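Local coordinates for protein lipase (PDB 3G7N) that hydrolyses triacylglycerols as a secreted alkaline lipase of the alpha/beta-hydrolase superfamily, releasing free fatty acids, at residues I61-S65 / L133-T138. Numbering follows the deposited sequence.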
ATOM      1  N   ILE A  61      -1.643  -4.892  -6.982  1.00  6.94           N
ATOM      2  CA  ILE A  61      -1.295  -5.537  -5.712  1.00  7.03           C
ATOM      3  C   ILE A  61       0.218  -5.713  -5.692  1.00  7.35           C
ATOM      4  O   ILE A  61       0.778  -6.395  -6.555  1.00  7.76           O
ATOM      5  CB  ILE A  61      -1.955  -6.914  -5.580  1.00  7.48           C
ATOM      6  CG1 ILE A  61      -3.473  -6.840  -5.789  1.00  9.93           C
ATOM      7  CG2 ILE A  61      -1.657  -7.511  -4.207  1.00  9.73           C
ATOM      8  CD1 ILE A  61      -4.138  -8.210  -5.940  1.00 14.31           C
ATOM      9  N   MET A  62       0.881  -5.028  -4.768  1.00  6.64           N
ATOM     10  CA  MET A  62       2.339  -5.038  -4.716  1.00  7.78           C
ATOM     11  C   MET A  62       2.842  -5.944  -3.610  1.00  7.51           C
ATOM     12  O   MET A  62       2.336  -5.921  -2.488  1.00  8.82           O
ATOM     13  CB  MET A  62       2.870  -3.633  -4.485  1.00  8.30           C
ATOM     14  CG  MET A  62       2.498  -2.649  -5.626  1.00 11.09           C
ATOM     15  SD  MET A  62       2.872  -3.238  -7.310  1.00 11.61           S
ATOM     16  CE  MET A  62       4.668  -3.298  -7.250  1.00 12.98           C
ATOM     17  N   ARG A  63       3.884  -6.701  -3.919  1.00  8.85           N
ATOM     18  CA  ARG A  63       4.522  -7.555  -2.911  1.00 10.29           C
ATOM     19  C   ARG A  63       5.496  -6.742  -2.087  1.00 12.64           C
ATOM     20  O   ARG A  63       6.256  -5.935  -2.642  1.00 12.57           O
ATOM     21  CB  ARG A  63       5.219  -8.741  -3.569  1.00 10.06           C
ATOM     22  CG  ARG A  63       5.605  -9.829  -2.568  1.00 13.34           C
ATOM     23  CD  ARG A  63       6.523 -10.836  -3.204  1.00 14.67           C
ATOM     24  NE  ARG A  63       7.850 -10.268  -3.376  1.00 15.36           N
ATOM     25  CZ  ARG A  63       8.786 -10.780  -4.159  1.00 19.61           C
ATOM     26  NH1 ARG A  63       8.681 -12.038  -4.578  1.00 25.75           N
ATOM     27  NH2 ARG A  63       9.914 -10.120  -4.340  1.00 25.37           N
ATOM     28  N   GLY A  64       5.638  -7.104  -0.807  1.00 13.49           N
ATOM     29  CA  GLY A  64       6.792  -6.686  -0.005  1.00 14.75           C
ATOM     30  C   GLY A  64       8.084  -7.428  -0.369  1.00 14.32           C
ATOM     31  O   GLY A  64       8.171  -8.126  -1.389  1.00 14.64           O
ATOM     32  N   SER A  65       9.149  -7.157   0.390  1.00 15.76           N
ATOM     33  CA  SER A  65      10.443  -7.822   0.167  1.00 17.22           C
ATOM     34  C   SER A  65      10.312  -9.306   0.490  1.00 16.26           C
ATOM     35  O   SER A  65       9.552  -9.684   1.364  1.00 17.68           O
ATOM     36  CB  SER A  65      11.526  -7.195   1.035  1.00 22.14           C
ATOM     37  OG  SER A  65      11.345  -5.796   1.176  1.00 33.29           O
ATOM     38  N   LEU A 133       7.095  -3.252   2.467  1.00  7.66           N
ATOM     39  CA  LEU A 133       7.575  -2.516   1.300  1.00  8.43           C
ATOM     40  C   LEU A 133       6.478  -2.411   0.243  1.00  7.63           C
ATOM     41  O   LEU A 133       6.397  -1.413  -0.470  1.00  8.26           O
ATOM     42  CB  LEU A 133       8.823  -3.180   0.703  1.00 10.10           C
ATOM     43  CG  LEU A 133       9.351  -2.565  -0.615  1.00 12.55           C
ATOM     44  CD1 LEU A 133       9.800  -1.112  -0.463  1.00 17.34           C
ATOM     45  CD2 LEU A 133      10.478  -3.412  -1.237  1.00 18.53           C
ATOM     46  N   GLY A 134       5.658  -3.461   0.114  1.00  7.30           N
ATOM     47  CA  GLY A 134       4.490  -3.400  -0.761  1.00  7.34           C
ATOM     48  C   GLY A 134       3.509  -2.299  -0.384  1.00  6.47           C
ATOM     49  O   GLY A 134       2.827  -1.740  -1.255  1.00  7.45           O
ATOM     50  N   GLY A 135       3.398  -2.009   0.902  1.00  6.72           N
ATOM     51  CA  GLY A 135       2.604  -0.871   1.378  1.00  7.07           C
ATOM     52  C   GLY A 135       3.238   0.477   1.091  1.00  6.83           C
ATOM     53  O   GLY A 135       2.572   1.402   0.632  1.00  7.36           O
ATOM     54  N   ALA A 136       4.560   0.549   1.236  1.00  6.90           N
ATOM     55  CA  ALA A 136       5.275   1.768   0.854  1.00  6.58           C
ATOM     56  C   ALA A 136       5.101   1.994  -0.648  1.00  7.41           C
ATOM     57  O   ALA A 136       4.879   3.136  -1.102  1.00  7.26           O
ATOM     58  CB  ALA A 136       6.758   1.672   1.242  1.00  8.44           C
ATOM     59  N   LEU A 137       5.214   0.934  -1.444  1.00  6.30           N
ATOM     60  CA  LEU A 137       4.978   1.050  -2.878  1.00  7.48           C
ATOM     61  C   LEU A 137       3.553   1.509  -3.176  1.00  7.50           C
ATOM     62  O   LEU A 137       3.340   2.321  -4.080  1.00  8.10           O
ATOM     63  CB  LEU A 137       5.289  -0.264  -3.606  1.00  6.76           C
ATOM     64  CG  LEU A 137       6.776  -0.650  -3.636  1.00  7.76           C
ATOM     65  CD1 LEU A 137       6.966  -2.136  -3.976  1.00  9.80           C
ATOM     66  CD2 LEU A 137       7.536   0.248  -4.603  1.00  9.49           C
ATOM     67  N   THR A 138       2.578   0.999  -2.423  1.00  6.61           N
ATOM     68  CA  THR A 138       1.187   1.382  -2.605  1.00  7.57           C
ATOM     69  C   THR A 138       0.988   2.867  -2.303  1.00  6.30           C
ATOM     70  O   THR A 138       0.139   3.526  -2.945  1.00  7.15           O
ATOM     71  CB  THR A 138       0.303   0.523  -1.690  1.00  7.40           C
ATOM     72  OG1 THR A 138       0.333  -0.825  -2.148  1.00  8.45           O
ATOM     73  CG2 THR A 138      -1.151   0.981  -1.670  1.00  7.49           C
TER
HETATM   74  O   HOH W   1       8.945  -5.651   2.847  1.00 16.08           O
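Met62 is bent at chi2 and chi3 (-50° and -66°), which folds its chain across Leu137 at about a right angle. Leu133 has CG opposite its own N (chi1 175°), and its CD2 branch lies 3.5 Å from OG of Ser65. This is the start of the helix behind the nucleophile elbow of an alpha/beta-hydrolase, packed on residues 61-65, which run from strand 57-62 into a loop. Ser132, the probable nucleophile, directly precedes Leu133. CE of Met62 is 4.2 Å from CD1 of Leu137. Trp103 of helix 97-120 touches both side chains. Gly134, the last glycine of the GxSxG pattern, brings the backbones close: its N is 3.4 Å from CA of Gly64. Its CA lies 3.7 Å from O of Met62 and 3.6 Å from O of Arg63, with no side chain between. O of Gly134 takes two donors from opposite faces of its carbonyl plane, N and OG1 of Thr138. NE of Arg63 binds O of Gly64 at 2.9 Å, nearly in line with the C=O, while NH2 forms a salt bridge with Asp44. No direct hydrogen bond joins the segments. One water bridges them, accepting from N of Ser65 at 2.9 Å and N of Leu133 at 3.1 Å.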